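Local coordinates for gamma-hexachlorocyclohexane dehydrochlorinase (Novosphingobium barchaimii LL02, PDB 5KVB) that catalyses two successive anti dehydrochlorinations of the pollutant lindane (gamma-hexachlorocyclohexane), by way of gamma-pentachlorocyclohexene, to 1,3,4,6-tetrachloro-1,4-cyclohexadiene, at the interface of chains A and B. Residues are numbered along the deposited sequence; one frame, centred on the assembly and turned at random. Chains: chain A/B, Gamma-hexachlorocyclohexane dehydrochlorinase.

Contact 1: the interface of chains A and B. Residues chain A 25-26, 29, 38; chain B 84, 86, 98, 100.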
ATOM      1  N   SER A  25       1.774 -10.755  -2.011  1.00  5.77           N
ATOM      2  CA  SER A  25       2.723 -10.162  -1.080  1.00  5.32           C
ATOM      3  C   SER A  25       3.949 -11.060  -0.875  1.00  5.16           C
ATOM      4  O   SER A  25       5.066 -10.540  -0.742  1.00  5.00           O
ATOM      5  CB  SER A  25       2.042  -9.857   0.251  1.00  4.87           C
ATOM      6  OG  SER A  25       1.181  -8.731   0.091  1.00  7.11           O
ATOM      7  N   ASP A  26       3.757 -12.379  -0.885  1.00  5.67           N
ATOM      8  CA  ASP A  26       4.873 -13.324  -0.729  1.00  5.89           C
ATOM      9  C   ASP A  26       5.877 -13.203  -1.887  1.00  8.88           C
ATOM     10  O   ASP A  26       7.077 -13.367  -1.675  1.00  7.06           O
ATOM     11  CB  ASP A  26       4.368 -14.777  -0.621  1.00  4.61           C
ATOM     12  CG  ASP A  26       3.855 -15.133   0.772  1.00  7.02           C
ATOM     13  OD1 ASP A  26       4.067 -14.337   1.720  1.00  8.12           O
ATOM     14  OD2 ASP A  26       3.246 -16.219   0.923  1.00  8.52           O
ATOM     15  N   ILE A  29       7.855  -9.881  -0.956  1.00  5.49           N
ATOM     16  CA  ILE A  29       8.685 -10.111   0.231  1.00  5.64           C
ATOM     17  C   ILE A  29       9.819 -11.107  -0.070  1.00  7.60           C
ATOM     18  O   ILE A  29      10.969 -10.899   0.326  1.00  8.35           O
ATOM     19  CB  ILE A  29       7.815 -10.623   1.415  1.00  4.56           C
ATOM     20  CG1 ILE A  29       6.824  -9.543   1.872  1.00  5.57           C
ATOM     21  CG2 ILE A  29       8.678 -11.039   2.609  1.00  7.26           C
ATOM     22  CD1 ILE A  29       5.653 -10.094   2.680  1.00  7.52           C
ATOM     23  N   ARG A  38      10.101 -18.865   0.701  1.00 11.59           N
ATOM     24  CA  ARG A  38       8.860 -18.127   0.503  1.00 11.40           C
ATOM     25  C   ARG A  38       8.606 -17.913  -0.988  1.00 10.32           C
ATOM     26  O   ARG A  38       7.493 -18.134  -1.468  1.00 10.46           O
ATOM     27  CB  ARG A  38       8.898 -16.778   1.237  1.00  9.77           C
ATOM     28  CG  ARG A  38       7.621 -15.943   1.049  1.00  9.87           C
ATOM     29  CD  ARG A  38       7.698 -14.547   1.697  1.00  9.25           C
ATOM     30  NE  ARG A  38       8.015 -14.602   3.126  1.00 14.52           N
ATOM     31  CZ  ARG A  38       7.115 -14.626   4.101  1.00 11.06           C
ATOM     32  NH1 ARG A  38       5.817 -14.586   3.835  1.00 16.08           N
ATOM     33  NH2 ARG A  38       7.515 -14.675   5.369  1.00 23.63           N
TER
ATOM     34  N   ASN B  84       2.193  -4.394   2.017  1.00  5.48           N
ATOM     35  CA  ASN B  84       2.679  -5.775   2.098  1.00  6.78           C
ATOM     36  C   ASN B  84       2.491  -6.423   3.479  1.00  6.09           C
ATOM     37  O   ASN B  84       3.275  -7.276   3.864  1.00  7.11           O
ATOM     38  CB  ASN B  84       4.180  -5.876   1.733  1.00  7.51           C
ATOM     39  CG  ASN B  84       4.557  -5.154   0.432  1.00  5.60           C
ATOM     40  OD1 ASN B  84       3.733  -4.891  -0.441  1.00  6.14           O
ATOM     41  ND2 ASN B  84       5.848  -4.857   0.305  1.00  7.19           N
ATOM     42  N   ARG B  86       1.708  -8.952   5.977  1.00  5.58           N
ATOM     43  CA  ARG B  86       1.568 -10.391   5.830  1.00  5.81           C
ATOM     44  C   ARG B  86       1.447 -11.034   7.212  1.00  5.58           C
ATOM     45  O   ARG B  86       2.328 -10.852   8.066  1.00  7.13           O
ATOM     46  CB  ARG B  86       2.769 -10.946   5.057  1.00  7.19           C
ATOM     47  CG  ARG B  86       2.789 -12.449   4.853  1.00 13.60           C
ATOM     48  CD  ARG B  86       1.626 -12.932   4.010  1.00 17.68           C
ATOM     49  NE  ARG B  86       1.885 -14.257   3.449  1.00 12.27           N
ATOM     50  CZ  ARG B  86       1.472 -15.404   3.981  1.00 12.30           C
ATOM     51  NH1 ARG B  86       0.765 -15.414   5.109  1.00 15.77           N
ATOM     52  NH2 ARG B  86       1.753 -16.553   3.374  1.00 16.03           N
ATOM     53  N   ILE B  98       4.392  -9.062   9.471  1.00  4.89           N
ATOM     54  CA  ILE B  98       5.511  -8.313   8.915  1.00  4.86           C
ATOM     55  C   ILE B  98       4.926  -7.333   7.896  1.00  5.73           C
ATOM     56  O   ILE B  98       3.981  -7.666   7.179  1.00  5.75           O
ATOM     57  CB  ILE B  98       6.580  -9.231   8.252  1.00  4.80           C
ATOM     58  CG1 ILE B  98       5.978 -10.058   7.107  1.00  5.14           C
ATOM     59  CG2 ILE B  98       7.246 -10.128   9.309  1.00  6.57           C
ATOM     60  CD1 ILE B  98       6.985 -10.940   6.366  1.00  8.79           C
ATOM     61  N   ASP B 100       5.971  -3.630   5.313  1.00  4.54           N
ATOM     62  CA  ASP B 100       6.971  -2.712   4.765  1.00  7.06           C
ATOM     63  C   ASP B 100       6.402  -1.317   4.749  1.00  7.29           C
ATOM     64  O   ASP B 100       5.329  -1.082   4.187  1.00  9.64           O
ATOM     65  CB  ASP B 100       7.390  -3.153   3.363  1.00  6.31           C
ATOM     66  CG  ASP B 100       7.999  -4.543   3.366  1.00  6.46           C
ATOM     67  OD1 ASP B 100       8.898  -4.775   4.193  1.00  8.39           O
ATOM     68  OD2 ASP B 100       7.552  -5.405   2.585  1.00  6.96           O
TER
HETATM   69  O   HOH W   1       1.485  -6.244  -1.345  1.00 10.60           O
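Across this patch A:Asp26 and A:Ile29, about one turn apart on a helix, meet B:Arg86 and B:Ile98 in extended strands, while B:Asn84, within strand 77-89, has left-handed backbone torsions (phi 62°). The polar core is a side-on salt bridge between the carboxylate of A:Asp26 and the guanidinium of B:Arg86. B:Arg86 NE gives a hydrogen bond to A:Asp26 OD1 at 2.8 Å, and B:Arg86 NH2 gives a nearly straight one to A:Asp26 OD2 at 2.9 Å. The second runs in the guanidinium plane to the syn lone pair of OD2; the first, on the syn side of OD1, is tilted from both planes, which lie 30° apart. Beyond B:Arg86 CB, where A:Ile29 packs, the chain bends at chi2 (63°) and carries the guanidinium to A:Asp26.

From the opposite face of the carboxylate, A:Arg38 NH1 donates to A:Asp26 OD1 at 2.8 Å, so one oxygen carries two arginine donors. The two guanidinium planes stand almost perpendicular, and the shared carboxylate probably offsets the repulsion between them. A:Arg38 is likely to limit rotation of the acid, and it also meets B:Ile98 tip to tip.

Beside this cluster, A:Ile29 CD1 packs on the aliphatic B:Arg86 CB at 3.8 Å and on B:Ile98 CD1 at 4.0 Å. At the other end, water 1 joins A:Ser25 OG to B:Asn84 OD1. The amide of B:Asn84 is held by its ND2, which bonds at 2.9 Å to the anti lone pair of B:Asp100 OD2, leaving OD1 turned to the water.

In the fold, helix 10-33 and the short helix 36-40 of chain A lie against strands 77-89 and 94-107 of chain B, with the patch centre about 8 Å from each of the likely active-site residues A:Asp32 and A:His80.

Contact 2: the interface of chains A and B. Residues chain A 81, 102, 104; chain B 83, 100-102, 115, 117-118.
B:Leu102 CB lies over one face of the A:Tyr81 ring, offset toward the rim and 3.6 Å from A:Tyr81 CZ, which is a CH-pi contact. At the edge, in the ring plane, sit B:Thr83 OG1, 3.3 Å from A:Tyr81 CD1, and the carbonyl carbon of B:Asp100. The tyrosine side chain crosses both B:Thr83 and B:Leu102 at about a right angle, and with CG anti to its own carbonyl carbon (chi1 -59°) it extends over strand 94-107 of chain B.

The phenol oxygen ends beside the methyl of B:Ala117, whose CB is 3.2 Å from A:Tyr81 OH. No direct polar bond crosses here; instead A:Tyr81 OH meets water 2 at 2.8 Å, and that water lies 2.9 Å from the main-chain B:Ala118 O. The hydroxyl of B:Thr83 is committed within its own chain: OG1 donates to B:Asp100 O at 3.2 Å, approaching from above the carbonyl plane, which is likely to help position the oxygen that borders the ring.

Past the ring the contact is aliphatic. B:Leu102, its CG anti to the backbone N (chi1 174°), divides its methyls: CD1 faces A:Leu104 CD1, while CD2 meets A:Leu102 CD2 at 3.9 Å, the two equivalent leucines crossing about perpendicularly. A:Leu104 and B:Leu115 then touch tip to tip, CD1 against CD2.

An alanine in place of A:Tyr81 would probably open a gap above B:Leu102 and leave water 2 without its phenol partner, weakening the link to B:Ala118.

A:Tyr81 and B:Leu102, hiding 74 and 49 Å², appear with the neighbouring leucines to tie the sheets of two subunits together. The centre of the patch is about 8 Å from B:His80, the likely proton acceptor, and B:Thr83 lies on the same strand as that histidine, so the contact may help to steady it.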
ATOM      1  N   TYR A  81       7.212  -1.805  -2.757  1.00  4.71           N
ATOM      2  CA  TYR A  81       5.961  -1.483  -2.076  1.00  6.14           C
ATOM      3  C   TYR A  81       4.770  -1.765  -2.998  1.00  6.86           C
ATOM      4  O   TYR A  81       4.578  -1.072  -4.000  1.00  9.46           O
ATOM      5  CB  TYR A  81       5.954  -0.014  -1.628  1.00  9.27           C
ATOM      6  CG  TYR A  81       7.080   0.367  -0.678  1.00  6.32           C
ATOM      7  CD1 TYR A  81       7.033   0.005   0.663  1.00  7.34           C
ATOM      8  CD2 TYR A  81       8.175   1.103  -1.122  1.00  7.46           C
ATOM      9  CE1 TYR A  81       8.058   0.350   1.547  1.00  7.71           C
ATOM     10  CE2 TYR A  81       9.202   1.448  -0.255  1.00  9.42           C
ATOM     11  CZ  TYR A  81       9.135   1.076   1.076  1.00  9.58           C
ATOM     12  OH  TYR A  81      10.141   1.419   1.957  1.00  9.75           O
ATOM     13  N   LEU A 102       5.819   0.277  -6.270  1.00  7.02           N
ATOM     14  CA  LEU A 102       6.856   1.311  -6.174  1.00  6.19           C
ATOM     15  C   LEU A 102       8.123   0.654  -5.644  1.00  8.11           C
ATOM     16  O   LEU A 102       8.114   0.058  -4.564  1.00  7.82           O
ATOM     17  CB  LEU A 102       6.404   2.460  -5.263  1.00  6.16           C
ATOM     18  CG  LEU A 102       7.454   3.540  -4.963  1.00  8.39           C
ATOM     19  CD1 LEU A 102       7.876   4.280  -6.236  1.00  9.10           C
ATOM     20  CD2 LEU A 102       6.893   4.510  -3.911  1.00  9.20           C
ATOM     21  N   LEU A 104      12.235   1.069  -4.655  1.00  5.42           N
ATOM     22  CA  LEU A 104      13.404   1.910  -4.388  1.00  6.66           C
ATOM     23  C   LEU A 104      14.609   1.004  -4.249  1.00  8.17           C
ATOM     24  O   LEU A 104      14.523  -0.022  -3.578  1.00  8.43           O
ATOM     25  CB  LEU A 104      13.225   2.724  -3.107  1.00  7.34           C
ATOM     26  CG  LEU A 104      11.951   3.568  -3.024  1.00  6.87           C
ATOM     27  CD1 LEU A 104      11.877   4.280  -1.673  1.00  9.98           C
ATOM     28  CD2 LEU A 104      11.865   4.561  -4.190  1.00 10.53           C
TER
ATOM     29  N   THR B  83       2.551  -1.031   3.456  1.00  7.90           N
ATOM     30  CA  THR B  83       2.246  -1.989   2.388  1.00  6.85           C
ATOM     31  C   THR B  83       2.693  -3.410   2.761  1.00  6.20           C
ATOM     32  O   THR B  83       3.456  -3.612   3.709  1.00  7.86           O
ATOM     33  CB  THR B  83       2.932  -1.620   1.056  1.00  8.25           C
ATOM     34  OG1 THR B  83       4.352  -1.805   1.190  1.00 11.92           O
ATOM     35  CG2 THR B  83       2.628  -0.178   0.653  1.00 12.35           C
ATOM     36  N   ASP B 100       5.971  -3.630   5.313  1.00  4.54           N
ATOM     37  CA  ASP B 100       6.971  -2.712   4.765  1.00  7.06           C
ATOM     38  C   ASP B 100       6.402  -1.317   4.749  1.00  7.29           C
ATOM     39  O   ASP B 100       5.329  -1.082   4.187  1.00  9.64           O
ATOM     40  CB  ASP B 100       7.390  -3.153   3.363  1.00  6.31           C
ATOM     41  CG  ASP B 100       7.999  -4.543   3.366  1.00  6.46           C
ATOM     42  OD1 ASP B 100       8.898  -4.775   4.193  1.00  8.39           O
ATOM     43  OD2 ASP B 100       7.552  -5.405   2.585  1.00  6.96           O
ATOM     44  N   VAL B 101       7.113  -0.384   5.372  1.00  5.67           N
ATOM     45  CA  VAL B 101       6.601   0.972   5.550  1.00  7.26           C
ATOM     46  C   VAL B 101       7.519   2.006   4.903  1.00  8.30           C
ATOM     47  O   VAL B 101       8.744   1.978   5.096  1.00  8.75           O
ATOM     48  CB  VAL B 101       6.418   1.294   7.062  1.00  8.27           C
ATOM     49  CG1 VAL B 101       5.867   2.716   7.272  1.00 10.39           C
ATOM     50  CG2 VAL B 101       5.519   0.247   7.729  1.00  7.67           C
ATOM     51  N   LEU B 102       6.925   2.897   4.112  1.00  7.02           N
ATOM     52  CA  LEU B 102       7.647   4.017   3.498  1.00  6.19           C
ATOM     53  C   LEU B 102       7.239   5.291   4.226  1.00  8.11           C
ATOM     54  O   LEU B 102       6.053   5.624   4.289  1.00  7.82           O
ATOM     55  CB  LEU B 102       7.338   4.114   1.998  1.00  6.16           C
ATOM     56  CG  LEU B 102       7.918   5.331   1.263  1.00  8.39           C
ATOM     57  CD1 LEU B 102       9.450   5.319   1.282  1.00  9.10           C
ATOM     58  CD2 LEU B 102       7.375   5.360  -0.173  1.00  9.20           C
ATOM     59  N   LEU B 115      13.603  10.484   3.746  1.00  8.81           N
ATOM     60  CA  LEU B 115      12.890   9.277   3.326  1.00  7.40           C
ATOM     61  C   LEU B 115      13.375   8.108   4.163  1.00 10.34           C
ATOM     62  O   LEU B 115      14.583   7.845   4.248  1.00 10.23           O
ATOM     63  CB  LEU B 115      13.117   8.994   1.834  1.00  8.50           C
ATOM     64  CG  LEU B 115      12.375   7.811   1.195  1.00  8.63           C
ATOM     65  CD1 LEU B 115      12.087   8.086  -0.277  1.00  8.95           C
ATOM     66  CD2 LEU B 115      13.146   6.504   1.333  1.00 10.03           C
ATOM     67  N   ALA B 117      12.826   3.923   4.826  1.00  6.89           N
ATOM     68  CA  ALA B 117      12.263   2.618   4.505  1.00  6.24           C
ATOM     69  C   ALA B 117      12.413   1.735   5.728  1.00  7.28           C
ATOM     70  O   ALA B 117      13.534   1.481   6.178  1.00  8.79           O
ATOM     71  CB  ALA B 117      12.969   2.000   3.292  1.00  7.68           C
ATOM     72  N   ALA B 118      11.290   1.259   6.271  1.00  7.34           N
ATOM     73  CA  ALA B 118      11.308   0.479   7.504  1.00  7.56           C
ATOM     74  C   ALA B 118      10.582  -0.844   7.359  1.00  6.12           C
ATOM     75  O   ALA B 118       9.701  -0.995   6.498  1.00  7.38           O
ATOM     76  CB  ALA B 118      10.697   1.278   8.638  1.00  8.57           C
TER
HETATM   77  O   HOH W   2      10.436  -0.700   3.702  1.00 14.10           O

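Contact 1 and contact 2 have C-alpha centres about 12 Å apart and share B:Asp100: its carboxylate belongs to the polar patch, its backbone and CB to the border of the aromatic one. Strands 77-89 and 94-107 of chain B serve both, and contact 2 extends to strand 113-127. Chain A brings helices to contact 1 but the same two strands to contact 2, so what appears to be one sheet surface receives different elements. This use of unlike surfaces agrees with the three-copy deposited assembly. Contact 1 lies near likely active-site residues of chain A, contact 2 near those of chain B, which may couple assembly to catalysis.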